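Local coordinates for TnpArep for protein (Escherichia coli, PDB 4ER8) that binds the hairpins of repeated extragenic palindromes and cleaves and recombines the interspersed mosaic elements that contain them, acting as a single-stranded DNA nuclease, at residues A[17-21]-A[56-60]; A[47-51]-A[63-67]; A[60-64]-A[112-116]. All blocks are in the same frame, centred on the assembly; numbering follows the deposited sequence.

Contact 1: residues A[17-21]-A[56-60]; sequences TVNLR and LPEHM. With NI (nickel (II) ion), chain C; nucleotides of chain B.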
loop_
_atom_site.group_PDB
_atom_site.type_symbol
_atom_site.label_atom_id
_atom_site.label_comp_id
_atom_site.label_asym_id
_atom_site.label_seq_id
_atom_site.Cartn_x
_atom_site.Cartn_y
_atom_site.Cartn_z
ATOM N N THR A 17 5.260 -1.539 -0.499
ATOM C CA THR A 17 4.871 -2.452 0.572
ATOM C C THR A 17 5.525 -1.827 1.777
ATOM O O THR A 17 6.766 -1.591 1.799
ATOM C CB THR A 17 5.431 -3.890 0.370
ATOM O OG1 THR A 17 4.756 -4.545 -0.723
ATOM C CG2 THR A 17 5.180 -4.744 1.608
ATOM N N VAL A 18 4.701 -1.484 2.768
ATOM C CA VAL A 18 5.210 -0.919 4.010
ATOM C C VAL A 18 4.723 -1.832 5.150
ATOM O O VAL A 18 3.517 -2.147 5.281
ATOM C CB VAL A 18 4.724 0.476 4.185
ATOM C CG1 VAL A 18 5.044 0.960 5.531
ATOM C CG2 VAL A 18 5.294 1.408 3.092
ATOM N N ASN A 19 5.676 -2.301 5.943
ATOM C CA ASN A 19 5.381 -3.228 7.002
ATOM C C ASN A 19 5.575 -2.593 8.341
ATOM O O ASN A 19 6.487 -1.794 8.558
ATOM C CB ASN A 19 6.293 -4.439 6.941
ATOM C CG ASN A 19 6.041 -5.315 5.732
ATOM O OD1 ASN A 19 6.937 -5.512 4.925
ATOM N ND2 ASN A 19 4.836 -5.863 5.608
ATOM N N LEU A 20 4.692 -2.976 9.251
ATOM C CA LEU A 20 4.864 -2.707 10.654
ATOM C C LEU A 20 5.916 -3.715 11.104
ATOM O O LEU A 20 5.932 -4.884 10.612
ATOM C CB LEU A 20 3.550 -2.950 11.367
ATOM C CG LEU A 20 3.035 -1.782 12.181
ATOM C CD1 LEU A 20 3.311 -0.459 11.491
ATOM C CD2 LEU A 20 1.576 -1.977 12.398
ATOM N N ARG A 21 6.798 -3.246 11.994
ATOM C CA ARG A 21 7.868 -4.045 12.604
ATOM C C ARG A 21 7.362 -5.324 13.309
ATOM O O ARG A 21 7.962 -6.377 13.174
ATOM C CB ARG A 21 8.668 -3.167 13.575
ATOM C CG ARG A 21 9.949 -3.790 14.084
ATOM C CD ARG A 21 11.055 -2.770 14.220
ATOM N NE ARG A 21 12.193 -3.224 13.424
ATOM C CZ ARG A 21 13.158 -2.423 13.000
ATOM N NH1 ARG A 21 13.152 -1.133 13.300
ATOM N NH2 ARG A 21 14.123 -2.903 12.253
ATOM N N LEU A 56 -3.524 -3.821 5.880
ATOM C CA LEU A 56 -3.748 -5.015 6.631
ATOM C C LEU A 56 -3.516 -4.611 8.070
ATOM O O LEU A 56 -3.154 -3.446 8.319
ATOM C CB LEU A 56 -2.879 -6.163 6.113
ATOM C CG LEU A 56 -3.537 -6.502 4.759
ATOM C CD1 LEU A 56 -2.713 -6.033 3.564
ATOM C CD2 LEU A 56 -3.918 -7.962 4.622
ATOM N N PRO A 57 -3.775 -5.519 9.028
ATOM C CA PRO A 57 -3.582 -5.069 10.400
ATOM C C PRO A 57 -2.153 -4.655 10.640
ATOM O O PRO A 57 -1.924 -3.685 11.358
ATOM C CB PRO A 57 -3.923 -6.302 11.232
ATOM C CG PRO A 57 -4.719 -7.198 10.292
ATOM C CD PRO A 57 -4.149 -6.941 8.947
ATOM N N GLU A 58 -1.198 -5.331 10.003
ATOM C CA GLU A 58 0.231 -5.051 10.262
ATOM C C GLU A 58 1.138 -4.677 9.080
ATOM O O GLU A 58 2.353 -4.684 9.246
ATOM C CB GLU A 58 0.881 -6.219 11.022
ATOM C CG GLU A 58 0.484 -7.605 10.500
ATOM C CD GLU A 58 0.716 -7.762 9.019
ATOM O OE1 GLU A 58 -0.267 -7.790 8.249
ATOM O OE2 GLU A 58 1.882 -7.855 8.611
ATOM N N HIS A 59 0.582 -4.353 7.914
ATOM C CA HIS A 59 1.365 -3.903 6.755
ATOM C C HIS A 59 0.403 -3.453 5.687
ATOM O O HIS A 59 -0.810 -3.664 5.808
ATOM C CB HIS A 59 2.278 -5.024 6.217
ATOM C CG HIS A 59 1.592 -6.061 5.373
ATOM N ND1 HIS A 59 0.697 -6.980 5.885
ATOM C CD2 HIS A 59 1.737 -6.376 4.059
ATOM C CE1 HIS A 59 0.310 -7.803 4.917
ATOM N NE2 HIS A 59 0.913 -7.443 3.795
ATOM N N MET A 60 0.919 -2.834 4.641
ATOM C CA MET A 60 0.062 -2.372 3.596
ATOM C C MET A 60 0.825 -2.449 2.303
ATOM O O MET A 60 2.063 -2.453 2.315
ATOM C CB MET A 60 -0.439 -0.954 3.891
ATOM C CG MET A 60 0.568 0.177 3.920
ATOM S SD MET A 60 -0.059 1.637 4.900
ATOM C CE MET A 60 1.359 2.664 4.880
HETATM NI NI NI C . 0.748 -8.493 1.996
ATOM P P DG B 5 15.647 -5.266 10.215
ATOM O OP1 DG B 5 16.108 -6.491 10.928
ATOM O OP2 DG B 5 14.613 -4.427 10.825
ATOM O "O5'" DG B 5 16.818 -4.259 9.863
ATOM C "C5'" DG B 5 16.484 -2.972 9.395
ATOM C "C4'" DG B 5 17.250 -1.973 10.222
ATOM O "O4'" DG B 5 16.598 -1.858 11.512
ATOM C "C3'" DG B 5 18.711 -2.312 10.562
ATOM O "O3'" DG B 5 19.477 -1.179 10.260
ATOM C "C2'" DG B 5 18.715 -2.505 12.078
ATOM C "C1'" DG B 5 17.609 -1.551 12.476
ATOM N N9 DG B 5 16.899 -1.674 13.741
ATOM C C8 DG B 5 16.544 -0.609 14.551
ATOM N N7 DG B 5 15.814 -0.986 15.569
ATOM C C5 DG B 5 15.678 -2.381 15.392
ATOM C C6 DG B 5 15.013 -3.362 16.196
ATOM O O6 DG B 5 14.393 -3.178 17.263
ATOM N N1 DG B 5 15.094 -4.665 15.684
ATOM C C2 DG B 5 15.737 -4.995 14.509
ATOM N N2 DG B 5 15.709 -6.302 14.174
ATOM N N3 DG B 5 16.391 -4.100 13.758
ATOM C C4 DG B 5 16.327 -2.817 14.269
ATOM P P DA B 3 18.332 -5.789 -1.851
ATOM O OP1 DA B 3 18.855 -4.646 -1.101
ATOM O OP2 DA B 3 19.369 -6.723 -2.305
ATOM O "O5'" DA B 3 17.158 -6.655 -1.204
ATOM C "C5'" DA B 3 15.967 -6.072 -0.723
ATOM C "C4'" DA B 3 16.247 -5.397 0.628
ATOM O "O4'" DA B 3 15.055 -4.736 1.105
ATOM C "C3'" DA B 3 16.711 -6.271 1.766
ATOM O "O3'" DA B 3 17.459 -5.464 2.587
ATOM C "C2'" DA B 3 15.393 -6.626 2.440
ATOM C "C1'" DA B 3 14.643 -5.294 2.322
ATOM N N9 DA B 3 13.182 -5.283 2.203
ATOM C C8 DA B 3 12.365 -6.180 1.569
ATOM N N7 DA B 3 11.096 -5.855 1.624
ATOM C C5 DA B 3 11.075 -4.674 2.351
ATOM C C6 DA B 3 10.027 -3.817 2.768
ATOM N N6 DA B 3 8.699 -3.999 2.508
ATOM N N1 DA B 3 10.401 -2.714 3.445
ATOM C C2 DA B 3 11.686 -2.517 3.695
ATOM N N3 DA B 3 12.736 -3.259 3.378
ATOM C C4 DA B 3 12.354 -4.316 2.692
#
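Backbone hydrogen bonds carry this antiparallel pairing between the end of strand 13-19 and the start of strand 59-65. V18 and M60 form the hydrogen-bonded pair: V18 N gives to M60 O and M60 N gives to V18 O, each at 2.8 Å. Beyond the non-hydrogen-bonded pair N19-H59, L20 N still reaches E58 O at 2.9 Å, although both residues have already left the regular strands. A CA-H...O contact, T17 CA to M60 O at 3.3 Å, extends the pairing the other way.

Apolar packing occupies the face of V18 and M60. V18 CB lies 4.1 Å from M60 CE; the branched valine suits an extended backbone, and the long, flexible methionine packs against W77 of helix 73-87.

The face of N19 and H59 holds the metal ligand. H59 NE2 coordinates the nickel ion at 2.1 Å. On the other side of the ring, H59 ND1 donates to E58 OE1 at 2.7 Å, a bond consistent with the carboxylate holding the imidazole so that NE2 faces the metal. E58 also forms a salt bridge with R162.

DNA approaches 17-21 from the side away from 56-60. The base of DA3 in chain B donates weakly from N6 to T17 O (3.2 Å), and the R21 guanidinium, whose placement is less certain, lies against DG5 of chain B.

H61, N119, H123 and E161 complete the metal site. Two histidines flanking the hydrophobic M60 on a central strand make up the HUH motif, the metal-binding signature of this nuclease family.

Contact 2: residues A[47-51]-A[63-67]; sequences PFEIN and IWTLP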
loop_
_atom_site.group_PDB
_atom_site.type_symbol
_atom_site.label_atom_id
_atom_site.label_comp_id
_atom_site.label_asym_id
_atom_site.label_seq_id
_atom_site.Cartn_x
_atom_site.Cartn_y
_atom_site.Cartn_z
ATOM N N PRO A 47 0.677 16.434 -3.762
ATOM C CA PRO A 47 -0.353 15.655 -4.484
ATOM C C PRO A 47 0.153 14.350 -5.116
ATOM O O PRO A 47 1.276 14.288 -5.632
ATOM C CB PRO A 47 -0.861 16.636 -5.574
ATOM C CG PRO A 47 0.112 17.774 -5.583
ATOM C CD PRO A 47 0.676 17.847 -4.171
ATOM N N PHE A 48 -0.665 13.305 -5.038
ATOM C CA PHE A 48 -0.451 12.103 -5.867
ATOM C C PHE A 48 -1.775 11.392 -6.116
ATOM O O PHE A 48 -2.767 11.704 -5.467
ATOM C CB PHE A 48 0.588 11.145 -5.258
ATOM C CG PHE A 48 0.184 10.560 -3.926
ATOM C CD1 PHE A 48 -0.366 9.293 -3.855
ATOM C CD2 PHE A 48 0.394 11.272 -2.744
ATOM C CE1 PHE A 48 -0.703 8.741 -2.620
ATOM C CE2 PHE A 48 0.053 10.753 -1.535
ATOM C CZ PHE A 48 -0.510 9.484 -1.448
ATOM N N GLU A 49 -1.776 10.440 -7.047
ATOM C CA GLU A 49 -2.955 9.622 -7.282
ATOM C C GLU A 49 -2.789 8.221 -6.661
ATOM O O GLU A 49 -1.814 7.508 -6.955
ATOM C CB GLU A 49 -3.253 9.533 -8.784
ATOM C CG GLU A 49 -4.756 9.618 -9.123
ATOM C CD GLU A 49 -5.136 8.742 -10.324
ATOM O OE1 GLU A 49 -6.288 8.218 -10.341
ATOM O OE2 GLU A 49 -4.284 8.559 -11.237
ATOM N N ILE A 50 -3.718 7.865 -5.776
ATOM C CA ILE A 50 -3.810 6.524 -5.249
ATOM C C ILE A 50 -4.498 5.625 -6.280
ATOM O O ILE A 50 -5.730 5.588 -6.353
ATOM C CB ILE A 50 -4.617 6.460 -3.955
ATOM C CG1 ILE A 50 -3.995 7.357 -2.878
ATOM C CG2 ILE A 50 -4.699 5.017 -3.466
ATOM C CD1 ILE A 50 -4.665 7.273 -1.457
ATOM N N ASN A 51 -3.697 4.896 -7.063
ATOM C CA ASN A 51 -4.216 3.908 -7.992
ATOM C C ASN A 51 -4.892 2.780 -7.211
ATOM O O ASN A 51 -6.031 2.393 -7.536
ATOM C CB ASN A 51 -3.106 3.367 -8.870
ATOM C CG ASN A 51 -2.639 4.366 -9.893
ATOM O OD1 ASN A 51 -3.265 4.533 -10.920
ATOM N ND2 ASN A 51 -1.522 5.025 -9.628
ATOM N N ILE A 63 -0.370 1.303 -4.769
ATOM C CA ILE A 63 0.138 1.864 -6.041
ATOM C C ILE A 63 -0.123 3.370 -6.194
ATOM O O ILE A 63 -1.270 3.812 -6.034
ATOM C CB ILE A 63 -0.475 1.166 -7.234
ATOM C CG1 ILE A 63 -0.169 -0.335 -7.189
ATOM C CG2 ILE A 63 0.090 1.752 -8.489
ATOM C CD1 ILE A 63 -1.055 -1.206 -8.126
ATOM N N TRP A 64 0.928 4.136 -6.488
ATOM C CA TRP A 64 0.801 5.602 -6.680
ATOM C C TRP A 64 1.243 6.039 -8.051
ATOM O O TRP A 64 2.074 5.395 -8.695
ATOM C CB TRP A 64 1.699 6.426 -5.747
ATOM C CG TRP A 64 1.536 6.237 -4.303
ATOM C CD1 TRP A 64 0.508 5.630 -3.671
ATOM C CD2 TRP A 64 2.418 6.723 -3.282
ATOM N NE1 TRP A 64 0.723 5.650 -2.309
ATOM C CE2 TRP A 64 1.879 6.337 -2.048
ATOM C CE3 TRP A 64 3.616 7.439 -3.299
ATOM C CZ2 TRP A 64 2.513 6.624 -0.818
ATOM C CZ3 TRP A 64 4.256 7.728 -2.071
ATOM C CH2 TRP A 64 3.699 7.316 -0.856
ATOM N N THR A 65 0.728 7.172 -8.478
ATOM C CA THR A 65 1.180 7.784 -9.715
ATOM C C THR A 65 1.412 9.223 -9.344
ATOM O O THR A 65 0.520 9.885 -8.799
ATOM C CB THR A 65 0.105 7.734 -10.804
ATOM O OG1 THR A 65 -0.085 6.375 -11.217
ATOM C CG2 THR A 65 0.510 8.602 -12.016
ATOM N N LEU A 66 2.606 9.707 -9.621
ATOM C CA LEU A 66 2.961 11.037 -9.185
ATOM C C LEU A 66 2.753 12.045 -10.326
ATOM O O LEU A 66 2.860 11.676 -11.506
ATOM C CB LEU A 66 4.412 11.081 -8.655
ATOM C CG LEU A 66 4.872 10.216 -7.474
ATOM C CD1 LEU A 66 6.186 10.738 -6.934
ATOM C CD2 LEU A 66 3.895 10.144 -6.349
ATOM N N PRO A 67 2.485 13.320 -9.968
ATOM C CA PRO A 67 2.298 14.441 -10.865
ATOM C C PRO A 67 3.373 14.503 -11.931
ATOM O O PRO A 67 4.431 13.892 -11.791
ATOM C CB PRO A 67 2.464 15.629 -9.930
ATOM C CG PRO A 67 1.925 15.133 -8.621
ATOM C CD PRO A 67 2.420 13.744 -8.549
#
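Two main-chain bonds define the pair E49-T65, E49 N to T65 O at 2.9 Å and T65 N to E49 O at 3.0 Å, and with them the far end of the β hairpin made by strands 49-55 and 59-65. A short side-chain bond, N51 ND2 to T65 OG1 at 2.5 Å, reinforces it; asparagine and threonine are compact enough to meet across neighbouring strands, and T65 OG1 also bonds T13 on the next strand. N51 N to I63 O, 2.9 Å, is weak because it is bent.

I50 and W64 form the non-hydrogen-bonded pair between these bonds. F48, just before the strand, meets the indole obliquely, its centroid 4.2 Å from that of the five-membered ring of W64 and the planes at 37°; K43 makes a cation-pi contact with F48. The broad W64 stacks on W77 of helix 73-87. Just beyond the regular strands, the rigid rings of P47 and P67 meet, with P47 CB 4.4 Å from P67 CG.

Contact 3: residues A[60-64]-A[112-116]; sequences MHCIW and HVDYI. With NI (nickel (II) ion), chain C.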
loop_
_atom_site.group_PDB
_atom_site.type_symbol
_atom_site.label_atom_id
_atom_site.label_comp_id
_atom_site.label_asym_id
_atom_site.label_seq_id
_atom_site.Cartn_x
_atom_site.Cartn_y
_atom_site.Cartn_z
ATOM N N MET A 60 0.919 -2.834 4.641
ATOM C CA MET A 60 0.062 -2.372 3.596
ATOM C C MET A 60 0.825 -2.449 2.303
ATOM O O MET A 60 2.063 -2.453 2.315
ATOM C CB MET A 60 -0.439 -0.954 3.891
ATOM C CG MET A 60 0.568 0.177 3.920
ATOM S SD MET A 60 -0.059 1.637 4.900
ATOM C CE MET A 60 1.359 2.664 4.880
ATOM N N HIS A 61 0.091 -2.542 1.197
ATOM C CA HIS A 61 0.641 -2.490 -0.135
ATOM C C HIS A 61 -0.118 -1.443 -0.888
ATOM O O HIS A 61 -1.329 -1.308 -0.686
ATOM C CB HIS A 61 0.375 -3.792 -0.843
ATOM C CG HIS A 61 0.905 -4.988 -0.140
ATOM N ND1 HIS A 61 2.233 -5.360 -0.200
ATOM C CD2 HIS A 61 0.287 -5.924 0.615
ATOM C CE1 HIS A 61 2.418 -6.459 0.513
ATOM N NE2 HIS A 61 1.250 -6.831 1.006
ATOM N N CYS A 62 0.534 -0.720 -1.787
ATOM C CA CYS A 62 -0.245 0.236 -2.578
ATOM C C CYS A 62 0.402 0.646 -3.911
ATOM O O CYS A 62 1.565 0.352 -4.163
ATOM C CB CYS A 62 -0.560 1.444 -1.723
ATOM S SG CYS A 62 0.909 2.364 -1.376
ATOM N N ILE A 63 -0.370 1.303 -4.769
ATOM C CA ILE A 63 0.138 1.864 -6.041
ATOM C C ILE A 63 -0.123 3.370 -6.194
ATOM O O ILE A 63 -1.270 3.812 -6.034
ATOM C CB ILE A 63 -0.475 1.166 -7.234
ATOM C CG1 ILE A 63 -0.169 -0.335 -7.189
ATOM C CG2 ILE A 63 0.090 1.752 -8.489
ATOM C CD1 ILE A 63 -1.055 -1.206 -8.126
ATOM N N TRP A 64 0.928 4.136 -6.488
ATOM C CA TRP A 64 0.801 5.602 -6.680
ATOM C C TRP A 64 1.243 6.039 -8.051
ATOM O O TRP A 64 2.074 5.395 -8.695
ATOM C CB TRP A 64 1.699 6.426 -5.747
ATOM C CG TRP A 64 1.536 6.237 -4.303
ATOM C CD1 TRP A 64 0.508 5.630 -3.671
ATOM C CD2 TRP A 64 2.418 6.723 -3.282
ATOM N NE1 TRP A 64 0.723 5.650 -2.309
ATOM C CE2 TRP A 64 1.879 6.337 -2.048
ATOM C CE3 TRP A 64 3.616 7.439 -3.299
ATOM C CZ2 TRP A 64 2.513 6.624 -0.818
ATOM C CZ3 TRP A 64 4.256 7.728 -2.071
ATOM C CH2 TRP A 64 3.699 7.316 -0.856
ATOM N N HIS A 112 -0.445 -6.099 -10.314
ATOM C CA HIS A 112 -0.205 -5.511 -9.024
ATOM C C HIS A 112 -1.486 -4.960 -8.417
ATOM O O HIS A 112 -1.610 -5.006 -7.203
ATOM C CB HIS A 112 0.905 -4.472 -9.055
ATOM C CG HIS A 112 2.269 -5.063 -9.111
ATOM N ND1 HIS A 112 2.866 -5.453 -10.294
ATOM C CD2 HIS A 112 3.187 -5.275 -8.140
ATOM C CE1 HIS A 112 4.074 -5.930 -10.036
ATOM N NE2 HIS A 112 4.291 -5.829 -8.742
ATOM N N VAL A 113 -2.451 -4.480 -9.206
ATOM C CA VAL A 113 -3.695 -4.020 -8.554
ATOM C C VAL A 113 -4.421 -5.253 -7.964
ATOM O O VAL A 113 -4.901 -5.213 -6.836
ATOM C CB VAL A 113 -4.679 -3.242 -9.477
ATOM C CG1 VAL A 113 -5.978 -3.020 -8.751
ATOM C CG2 VAL A 113 -4.133 -1.877 -9.995
ATOM N N ASP A 114 -4.493 -6.335 -8.736
ATOM C CA ASP A 114 -5.130 -7.561 -8.341
ATOM C C ASP A 114 -4.446 -8.026 -7.051
ATOM O O ASP A 114 -5.112 -8.348 -6.029
ATOM C CB ASP A 114 -4.896 -8.649 -9.398
ATOM C CG ASP A 114 -5.688 -8.441 -10.707
ATOM O OD1 ASP A 114 -6.581 -7.562 -10.858
ATOM O OD2 ASP A 114 -5.398 -9.236 -11.615
ATOM N N TYR A 115 -3.113 -8.061 -7.105
ATOM C CA TYR A 115 -2.332 -8.519 -5.991
ATOM C C TYR A 115 -2.747 -7.739 -4.757
ATOM O O TYR A 115 -2.825 -8.291 -3.645
ATOM C CB TYR A 115 -0.862 -8.259 -6.224
ATOM C CG TYR A 115 -0.039 -8.890 -5.131
ATOM C CD1 TYR A 115 0.538 -10.157 -5.297
ATOM C CD2 TYR A 115 0.156 -8.240 -3.915
ATOM C CE1 TYR A 115 1.321 -10.729 -4.298
ATOM C CE2 TYR A 115 0.954 -8.813 -2.898
ATOM C CZ TYR A 115 1.521 -10.055 -3.103
ATOM O OH TYR A 115 2.249 -10.639 -2.084
ATOM N N ILE A 116 -2.995 -6.443 -4.944
ATOM C CA ILE A 116 -3.359 -5.674 -3.813
ATOM C C ILE A 116 -4.687 -6.162 -3.239
ATOM O O ILE A 116 -4.732 -6.519 -2.059
ATOM C CB ILE A 116 -3.347 -4.186 -4.101
ATOM C CG1 ILE A 116 -1.886 -3.697 -4.058
ATOM C CG2 ILE A 116 -4.234 -3.475 -3.072
ATOM C CD1 ILE A 116 -1.573 -2.530 -4.915
HETATM NI NI NI C . 0.748 -8.493 1.996
#
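I63 lays its side chain over helix 106-122, where I63 CG1 comes to 3.5 Å of I116 CD1 and I63 CD1 to 3.7 Å of V113 CG2 and 3.9 Å of H112 CB. A beta-branched isoleucine favours the extended strand, and its long arm bridges the gap to the apolar side chains of V113 and I116 on the helix, whose axis passes 8.5 Å from that of strand 60-64 at an angle of 149° between chain directions.

Two residues earlier, H61 also points toward the helix. Its CB rests 3.9 Å from I116 CG1, and I116 CD1 reaches the backbone at C62 CA, 3.9 Å away. C62 itself points away, to the other face of the sheet, where it meets W77 of helix 73-87. The strand thus contributes to packing against helices on both faces.

Where the aliphatic packing ends, the rings begin. Y115 turns its edge toward the face of H61 in a T-shaped pair, with centroids 5.8 Å apart, planes at 86° and Y115 CE2 4.4 Å from H61 NE2. That same NE2 binds nickel at 2.0 Å, and H61 ND1 is hydrogen-bonded to T17, so both imidazole nitrogens are engaged.

No hydrogen bond joins the two segments; helix and strand are held by apolar and aromatic surfaces. The polar ends point elsewhere: the Y115 hydroxyl bonds the metal ligand E161, its OH lying 4.8 Å from NI, a position consistent with that of the nucleophilic tyrosine in HUH transposases.

All three contacts draw on strand 59-65, a central strand of the four-stranded antiparallel sheet. Contact 1 pairs its beginning with strand 13-19, contact 2 pairs its end with strand 49-55, and contact 3 lays its middle against helix 106-122. The centres of contacts 1 and 2 lie about 19 Å apart, on opposite sides of the chain's centre; contact 3 is about 13 Å from the first and 12 Å from the second. Along the chain the segments of contacts 1 and 2 alternate, and the helix of contact 3 comes last. Contacts 1 and 3 share M60 and the nickel ion, so the metal site sits where sheet meets helix, while contact 2 lies at the hairpin's open end.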